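Xyloglucan-specific endo-beta-1,4-glucanase (Uncultured bacterium, PDB 4W85) hydrolyses internal beta-1,4-glucosidic bonds of xyloglucan, acting as a family 5 glycoside hydrolase of plant cell-wall breakdown. Local coordinates at residues G19-A24 against N32-W37; D23-G28 against T102-N107. The protein carries 1 engineered substitution. All coordinates share one frame; numbering follows the deposited sequence.

Contact 1 of 2, residues G19-A24 against N32-W37; sequences GNTLDA and NAETSW. With BGC (beta-D-glucopyranose), chain C.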
ATOM      1  N   GLY A  19       5.790  -6.609   4.228  1.00 21.04           N
ATOM      2  CA  GLY A  19       6.644  -6.222   3.169  1.00 18.81           C
ATOM      3  C   GLY A  19       7.750  -7.234   2.810  1.00 19.08           C
ATOM      4  O   GLY A  19       8.160  -8.067   3.664  1.00 23.27           O
ATOM      5  N   ASN A  20       8.144  -7.212   1.524  1.00 21.10           N
ATOM      6  CA  ASN A  20       9.186  -8.064   0.982  1.00 24.22           C
ATOM      7  C   ASN A  20       8.827  -9.560   1.219  1.00 24.82           C
ATOM      8  O   ASN A  20       9.671 -10.371   1.626  1.00 24.81           O
ATOM      9  CB  ASN A  20      10.563  -7.739   1.646  1.00 25.94           C
ATOM     10  CG  ASN A  20      11.233  -6.498   1.071  1.00 24.68           C
ATOM     11  OD1 ASN A  20      10.638  -5.672   0.374  1.00 25.25           O
ATOM     12  ND2 ASN A  20      12.524  -6.387   1.346  1.00 26.30           N
ATOM     13  N   THR A  21       7.569  -9.898   0.978  1.00 21.50           N
ATOM     14  CA  THR A  21       7.069 -11.271   1.266  1.00 21.04           C
ATOM     15  C   THR A  21       6.354 -11.734  -0.010  1.00 22.03           C
ATOM     16  O   THR A  21       7.045 -12.147  -0.947  1.00 22.11           O
ATOM     17  CB  THR A  21       6.243 -11.195   2.500  1.00 19.51           C
ATOM     18  OG1 THR A  21       7.039 -10.598   3.536  1.00 21.41           O
ATOM     19  CG2 THR A  21       5.679 -12.581   2.946  1.00 19.33           C
ATOM     20  N   LEU A  22       5.023 -11.619  -0.099  1.00 22.42           N
ATOM     21  CA  LEU A  22       4.325 -11.999  -1.325  1.00 21.89           C
ATOM     22  C   LEU A  22       4.610 -11.055  -2.481  1.00 22.21           C
ATOM     23  O   LEU A  22       4.326 -11.415  -3.654  1.00 22.13           O
ATOM     24  CB  LEU A  22       2.822 -12.220  -1.104  1.00 20.24           C
ATOM     25  CG  LEU A  22       2.472 -13.214  -0.018  1.00 23.54           C
ATOM     26  CD1 LEU A  22       0.991 -13.237   0.269  1.00 23.65           C
ATOM     27  CD2 LEU A  22       2.921 -14.627  -0.403  1.00 22.84           C
ATOM     28  N   ASP A  23       5.171  -9.887  -2.161  1.00 22.51           N
ATOM     29  CA  ASP A  23       5.613  -8.940  -3.130  1.00 21.93           C
ATOM     30  C   ASP A  23       6.988  -9.231  -3.707  1.00 22.80           C
ATOM     31  O   ASP A  23       7.355  -8.669  -4.765  1.00 23.00           O
ATOM     32  CB  ASP A  23       5.592  -7.521  -2.581  1.00 21.92           C
ATOM     33  CG  ASP A  23       6.213  -7.399  -1.179  1.00 24.68           C
ATOM     34  OD1 ASP A  23       5.892  -8.237  -0.316  1.00 24.42           O
ATOM     35  OD2 ASP A  23       7.010  -6.415  -0.979  1.00 22.98           O
ATOM     36  N   ALA A  24       7.744 -10.116  -3.069  1.00 22.91           N
ATOM     37  CA  ALA A  24       9.030 -10.495  -3.620  1.00 24.14           C
ATOM     38  C   ALA A  24       8.962 -11.196  -4.950  1.00 23.98           C
ATOM     39  O   ALA A  24       8.055 -11.989  -5.228  1.00 24.22           O
ATOM     40  CB  ALA A  24       9.842 -11.291  -2.597  1.00 25.73           C
ATOM     41  N   ASN A  32       7.573 -20.430  -3.501  1.00 23.63           N
ATOM     42  CA  ASN A  32       8.826 -20.004  -2.883  1.00 25.45           C
ATOM     43  C   ASN A  32       9.192 -18.565  -3.138  1.00 24.01           C
ATOM     44  O   ASN A  32      10.048 -18.047  -2.465  1.00 23.56           O
ATOM     45  CB  ASN A  32       9.948 -20.915  -3.345  1.00 29.84           C
ATOM     46  CG  ASN A  32       9.703 -22.340  -2.910  1.00 35.43           C
ATOM     47  OD1 ASN A  32       9.168 -22.564  -1.866  1.00 32.88           O
ATOM     48  ND2 ASN A  32       9.993 -23.281  -3.770  1.00 41.91           N
ATOM     49  N   ALA A  33       8.520 -17.893  -4.077  1.00 24.05           N
ATOM     50  CA  ALA A  33       8.710 -16.429  -4.252  1.00 22.79           C
ATOM     51  C   ALA A  33       8.572 -15.757  -2.892  1.00 23.72           C
ATOM     52  O   ALA A  33       9.243 -14.766  -2.593  1.00 23.38           O
ATOM     53  CB  ALA A  33       7.647 -15.866  -5.225  1.00 23.37           C
ATOM     54  N   GLU A  34       7.709 -16.314  -2.026  1.00 22.39           N
ATOM     55  CA  GLU A  34       7.423 -15.661  -0.750  1.00 25.38           C
ATOM     56  C   GLU A  34       8.639 -15.445   0.131  1.00 25.11           C
ATOM     57  O   GLU A  34       8.707 -14.481   0.882  1.00 24.20           O
ATOM     58  CB  GLU A  34       6.366 -16.470   0.056  1.00 24.18           C
ATOM     59  CG  GLU A  34       5.932 -15.757   1.330  1.00 26.35           C
ATOM     60  CD  GLU A  34       4.842 -16.516   2.095  1.00 23.91           C
ATOM     61  OE1 GLU A  34       4.360 -17.553   1.600  1.00 22.10           O
ATOM     62  OE2 GLU A  34       4.460 -16.047   3.160  1.00 26.47           O
ATOM     63  N   THR A  35       9.586 -16.360   0.034  1.00 23.57           N
ATOM     64  CA  THR A  35      10.729 -16.390   0.933  1.00 25.88           C
ATOM     65  C   THR A  35      12.005 -15.957   0.136  1.00 25.04           C
ATOM     66  O   THR A  35      13.089 -15.942   0.688  1.00 26.11           O
ATOM     67  CB  THR A  35      11.022 -17.794   1.513  1.00 26.02           C
ATOM     68  OG1 THR A  35      11.092 -18.703   0.458  1.00 27.69           O
ATOM     69  CG2 THR A  35       9.966 -18.286   2.532  1.00 28.09           C
ATOM     70  N   SER A  36      11.831 -15.501  -1.109  1.00 24.59           N
ATOM     71  CA  SER A  36      12.967 -15.270  -2.061  1.00 25.81           C
ATOM     72  C   SER A  36      13.786 -14.050  -1.686  1.00 26.60           C
ATOM     73  O   SER A  36      14.879 -13.863  -2.135  1.00 25.38           O
ATOM     74  CB  SER A  36      12.465 -15.121  -3.496  1.00 25.49           C
ATOM     75  OG  SER A  36      11.716 -13.909  -3.618  1.00 25.56           O
ATOM     76  N   TRP A  37      13.233 -13.164  -0.900  1.00 25.28           N
ATOM     77  CA  TRP A  37      14.010 -12.014  -0.470  1.00 25.57           C
ATOM     78  C   TRP A  37      14.384 -12.155   0.998  1.00 25.04           C
ATOM     79  O   TRP A  37      14.635 -11.156   1.635  1.00 30.05           O
ATOM     80  CB  TRP A  37      13.224 -10.717  -0.693  1.00 25.03           C
ATOM     81  CG  TRP A  37      13.163 -10.279  -2.193  1.00 25.05           C
ATOM     82  CD1 TRP A  37      13.762 -10.872  -3.255  1.00 26.70           C
ATOM     83  CD2 TRP A  37      12.449  -9.147  -2.721  1.00 22.08           C
ATOM     84  NE1 TRP A  37      13.432 -10.170  -4.438  1.00 25.55           N
ATOM     85  CE2 TRP A  37      12.682  -9.092  -4.097  1.00 23.34           C
ATOM     86  CE3 TRP A  37      11.640  -8.175  -2.141  1.00 22.18           C
ATOM     87  CZ2 TRP A  37      12.132  -8.103  -4.908  1.00 24.04           C
ATOM     88  CZ3 TRP A  37      11.114  -7.209  -2.918  1.00 24.59           C
ATOM     89  CH2 TRP A  37      11.349  -7.170  -4.301  1.00 23.92           C
TER
HETATM   90  C2  BGC C 501      15.549  -5.674  -2.955  1.00 51.45           C
HETATM   91  C3  BGC C 501      15.819  -7.153  -2.858  1.00 51.16           C
HETATM   92  C4  BGC C 501      16.516  -7.478  -1.565  1.00 53.29           C
HETATM   93  C5  BGC C 501      15.651  -7.083  -0.382  1.00 56.59           C
HETATM   94  C6  BGC C 501      16.304  -7.620   0.914  1.00 53.02           C
HETATM   95  C1  BGC C 501      14.637  -5.308  -1.751  1.00 59.33           C
HETATM   96  O1  BGC C 501      14.091  -3.966  -1.791  1.00 57.05           O
HETATM   97  O2  BGC C 501      15.016  -5.538  -4.247  1.00 49.16           O
HETATM   98  O3  BGC C 501      16.705  -7.563  -3.833  1.00 52.99           O
HETATM   99  O4  BGC C 501      16.739  -8.856  -1.575  1.00 52.38           O
HETATM  100  O5  BGC C 501      15.345  -5.629  -0.502  1.00 61.50           O
HETATM  101  O6  BGC C 501      17.684  -7.291   1.056  1.00 51.77           O
HETATM  102  O   HOH W   1      11.044 -12.901   1.223  1.00 26.31           O
HETATM  103  O   HOH W   2      13.802  -8.529   2.806  1.00 31.86           O

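Contact 2 of 2, residues D23-G28 against T102-N107; sequences DATGGG and THHETN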
ATOM      1  N   ASP A  23       5.171  -9.887  -2.161  1.00 22.51           N
ATOM      2  CA  ASP A  23       5.613  -8.940  -3.130  1.00 21.93           C
ATOM      3  C   ASP A  23       6.988  -9.231  -3.707  1.00 22.80           C
ATOM      4  O   ASP A  23       7.355  -8.669  -4.765  1.00 23.00           O
ATOM      5  CB  ASP A  23       5.592  -7.521  -2.581  1.00 21.92           C
ATOM      6  CG  ASP A  23       6.213  -7.399  -1.179  1.00 24.68           C
ATOM      7  OD1 ASP A  23       5.892  -8.237  -0.316  1.00 24.42           O
ATOM      8  OD2 ASP A  23       7.010  -6.415  -0.979  1.00 22.98           O
ATOM      9  N   ALA A  24       7.744 -10.116  -3.069  1.00 22.91           N
ATOM     10  CA  ALA A  24       9.030 -10.495  -3.620  1.00 24.14           C
ATOM     11  C   ALA A  24       8.962 -11.196  -4.950  1.00 23.98           C
ATOM     12  O   ALA A  24       8.055 -11.989  -5.228  1.00 24.22           O
ATOM     13  CB  ALA A  24       9.842 -11.291  -2.597  1.00 25.73           C
ATOM     14  N   THR A  25      10.014 -11.017  -5.744  1.00 24.01           N
ATOM     15  CA  THR A  25       9.973 -11.383  -7.173  1.00 23.05           C
ATOM     16  C   THR A  25      10.932 -12.523  -7.578  1.00 23.82           C
ATOM     17  O   THR A  25      10.996 -12.864  -8.753  1.00 24.80           O
ATOM     18  CB  THR A  25      10.234 -10.176  -8.053  1.00 25.10           C
ATOM     19  OG1 THR A  25      11.590  -9.710  -7.871  1.00 23.68           O
ATOM     20  CG2 THR A  25       9.276  -9.074  -7.753  1.00 26.01           C
ATOM     21  N   GLY A  26      11.670 -13.121  -6.623  1.00 23.83           N
ATOM     22  CA  GLY A  26      12.529 -14.272  -6.927  1.00 24.67           C
ATOM     23  C   GLY A  26      11.697 -15.535  -7.011  1.00 26.93           C
ATOM     24  O   GLY A  26      10.492 -15.498  -6.805  1.00 24.52           O
ATOM     25  N   GLY A  27      12.332 -16.632  -7.379  1.00 23.08           N
ATOM     26  CA  GLY A  27      11.665 -17.919  -7.382  1.00 31.35           C
ATOM     27  C   GLY A  27      10.732 -18.206  -8.538  1.00 26.29           C
ATOM     28  O   GLY A  27      10.183 -19.291  -8.627  1.00 28.29           O
ATOM     29  N   GLY A  28      10.548 -17.265  -9.441  1.00 25.74           N
ATOM     30  CA  GLY A  28       9.718 -17.546 -10.604  1.00 26.73           C
ATOM     31  C   GLY A  28       8.283 -17.928 -10.302  1.00 28.95           C
ATOM     32  O   GLY A  28       7.688 -17.350  -9.412  1.00 25.04           O
ATOM     33  N   THR A 102      -1.884  -5.324  -5.950  1.00 22.77           N
ATOM     34  CA  THR A 102      -0.821  -5.812  -6.846  1.00 20.33           C
ATOM     35  C   THR A 102       0.347  -4.847  -6.629  1.00 20.73           C
ATOM     36  O   THR A 102       0.157  -3.679  -6.189  1.00 21.31           O
ATOM     37  CB  THR A 102      -1.234  -5.850  -8.335  1.00 23.50           C
ATOM     38  OG1 THR A 102      -1.244  -4.535  -8.895  1.00 20.14           O
ATOM     39  CG2 THR A 102      -2.581  -6.567  -8.503  1.00 22.55           C
ATOM     40  N   HIS A 103       1.561  -5.405  -6.740  1.00 19.88           N
ATOM     41  CA  HIS A 103       2.706  -4.733  -6.232  1.00 19.43           C
ATOM     42  C   HIS A 103       3.789  -4.482  -7.304  1.00 19.84           C
ATOM     43  O   HIS A 103       3.667  -3.522  -8.046  1.00 22.02           O
ATOM     44  CB  HIS A 103       3.172  -5.407  -4.933  1.00 20.10           C
ATOM     45  CG  HIS A 103       3.821  -4.435  -4.000  1.00 20.95           C
ATOM     46  ND1 HIS A 103       3.091  -3.537  -3.247  1.00 20.88           N
ATOM     47  CD2 HIS A 103       5.121  -4.121  -3.809  1.00 20.44           C
ATOM     48  CE1 HIS A 103       3.928  -2.760  -2.574  1.00 22.11           C
ATOM     49  NE2 HIS A 103       5.165  -3.111  -2.889  1.00 20.52           N
ATOM     50  N   HIS A 104       4.825  -5.299  -7.426  1.00 22.35           N
ATOM     51  CA  HIS A 104       5.940  -4.958  -8.302  1.00 21.71           C
ATOM     52  C   HIS A 104       5.658  -5.458  -9.694  1.00 22.92           C
ATOM     53  O   HIS A 104       6.584  -5.857 -10.460  1.00 22.91           O
ATOM     54  CB  HIS A 104       7.272  -5.523  -7.813  1.00 23.15           C
ATOM     55  CG  HIS A 104       7.789  -4.925  -6.549  1.00 20.92           C
ATOM     56  ND1 HIS A 104       8.050  -3.582  -6.393  1.00 21.78           N
ATOM     57  CD2 HIS A 104       8.157  -5.511  -5.388  1.00 21.45           C
ATOM     58  CE1 HIS A 104       8.503  -3.361  -5.175  1.00 20.81           C
ATOM     59  NE2 HIS A 104       8.612  -4.526  -4.560  1.00 21.68           N
ATOM     60  N   GLU A 105       4.401  -5.373 -10.087  1.00 22.89           N
ATOM     61  CA  GLU A 105       4.036  -5.551 -11.496  1.00 24.03           C
ATOM     62  C   GLU A 105       4.827  -4.572 -12.419  1.00 22.24           C
ATOM     63  O   GLU A 105       4.953  -4.773 -13.613  1.00 22.58           O
ATOM     64  CB  GLU A 105       2.580  -5.214 -11.681  1.00 23.75           C
ATOM     65  CG  GLU A 105       1.556  -5.933 -10.813  1.00 23.63           C
ATOM     66  CD  GLU A 105       1.784  -7.413 -10.559  1.00 23.71           C
ATOM     67  OE1 GLU A 105       2.170  -8.124 -11.501  1.00 22.43           O
ATOM     68  OE2 GLU A 105       1.541  -7.865  -9.400  1.00 24.36           O
ATOM     69  N   THR A 106       5.228  -3.487 -11.794  1.00 22.53           N
ATOM     70  CA  THR A 106       6.031  -2.420 -12.334  1.00 23.50           C
ATOM     71  C   THR A 106       7.454  -2.820 -12.754  1.00 23.40           C
ATOM     72  O   THR A 106       8.087  -2.059 -13.484  1.00 26.61           O
ATOM     73  CB  THR A 106       6.107  -1.283 -11.339  1.00 23.43           C
ATOM     74  OG1 THR A 106       6.287  -1.811 -10.002  1.00 26.81           O
ATOM     75  CG2 THR A 106       4.860  -0.444 -11.371  1.00 23.40           C
ATOM     76  N   ASN A 107       7.948  -3.967 -12.302  1.00 23.70           N
ATOM     77  CA  ASN A 107       9.190  -4.578 -12.829  1.00 24.81           C
ATOM     78  C   ASN A 107       8.979  -5.372 -14.093  1.00 27.42           C
ATOM     79  O   ASN A 107       9.937  -5.763 -14.756  1.00 27.50           O
ATOM     80  CB  ASN A 107       9.822  -5.490 -11.774  1.00 22.75           C
ATOM     81  CG  ASN A 107      10.319  -4.717 -10.558  1.00 24.18           C
ATOM     82  OD1 ASN A 107      10.079  -3.497 -10.406  1.00 24.45           O
ATOM     83  ND2 ASN A 107      10.911  -5.417  -9.646  1.00 25.49           N
TER
HETATM   84  O   HOH W   3       8.915  -4.622  -1.803  1.00 22.79           O
HETATM   85  O   HOH W   4      12.025  -8.521 -10.251  1.00 23.41           O

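Contact 1 of 2, residues G19-A24 against N32-W37
Trp-37 is sandwiched between protein and sugar. Ala-24 CB lies under the five-membered ring in a CH-pi contact, 3.6 Å from its centroid and 23° off the normal, while C3 of the bound glucose sits over the opposite face, 3.9 Å from CE2. The amide of Asn-20 comes to the indole edge, CG 3.6 Å from CE3, its plane turned 77° against the ring; with CG beside the backbone N (chi1 -79°), ND2 comes within 3.5 Å of O5 of the sugar, a close approach. Replacing Trp-37 by an alanine would probably strip glucose of its aromatic platform and uncover the methyl of Ala-24.

Both segments belong to the loop that follows the first strand of the (beta/alpha)8 barrel, and Asn-20 and Trp-37 form part of the glucose pocket.

Aliphatic packing continues beyond the pocket. The extended side chain of Glu-34 runs alongside those of Thr-21 and Leu-22, its CG 3.6 Å from Thr-21 CG2; its carboxylate goes on to a salt bridge with Arg-83 and a hydrogen bond with Thr-42.

Polar links across the contact pass through water. One molecule donates to the carbonyls of Asn-20 and Glu-34 and accepts from Trp-37 N; a second joins Asn-20 ND2 to Trp-37 O. Within 19-24, the Asp-23 carboxylate folds back on the start of the type I turn Thr-21 to Ala-24: OD1 takes Thr-21 N at 2.7 Å from above its plane, and OD2 takes Asn-20 N, just before the turn, at 2.9 Å through its syn lone pair.

Contact 2 of 2, residues D23-G28 against T102-N107
Side-chain packing and bridging water join Asp-23 and Thr-25 to His-103, His-104 and Asn-107, between the loops that follow the first and third barrel strands. The methylene of Asp-23 packs obliquely against His-103, CB 3.6 Å from CD2. These two side chains run side by side and point the same way, with carboxylate and imidazole planes 80° apart. The backbone carbonyl of the same aspartate meets the neighbouring histidine in a close contact: Asp-23 O lies near the ring plane at the edge of His-104, 3.3 Å from CD2. The hydrogen bond of that oxygen is with the Thr-63 hydroxyl, which is bonded to His-104 N as well, so one threonine ties both sides of the contact together.

In a (beta/alpha)8 barrel such as this, loops at the C-terminal ends of the strands build the active-site face; the side chain of His-104 is about 6 Å from the bound glucose. Within 102-107, His-103 turns its CD2 edge to the face of His-104, CD2 standing 3.5 Å above the centre of that ring. His-103 is further fixed through ND1, which is hydrogen-bonded to Asp-101.

Water 3 bridges the polar ends, donating to Asp-23 OD2 at 2.7 Å and pairing with His-104 NE2 at 2.8 Å, close to the plane of that ring. Farther out, Thr-25 crosses His-104 at about a right angle. With OG1 between the backbone N and the carbonyl carbon (chi1 66°), the hydroxyl faces water 4, which Asn-107 ND2 reaches by a weak bond, and CG2 is left to approach His-104 CB at 4.1 Å. Asn-107 N bonds back to His-104 O, closing the 3-10 turn that brings the asparagine to this side.

Overall arrangement
From the N terminus the chain leaves strand 15-18 and enters the loop from which both contacts start, 19-24 for contact 1 and the overlapping 23-28 for contact 2. Contact 1 closes a short loop, 32-37 folding back before helix 44-53. Contact 2 reaches past strand 57-60 and helix 78-93 to the loop after strand 97-101; the two closures therefore cross, sharing Asp-23 and Ala-24. Their centres lie about 8 Å apart. Gly-26 N makes a probable, weak hydrogen bond to Ser-36 OG, and Trp-37 packs on Thr-25 and His-104, joining the two contacts directly. Together they tie the loop after the first barrel strand to itself and to the loop after the third, beside the glucose.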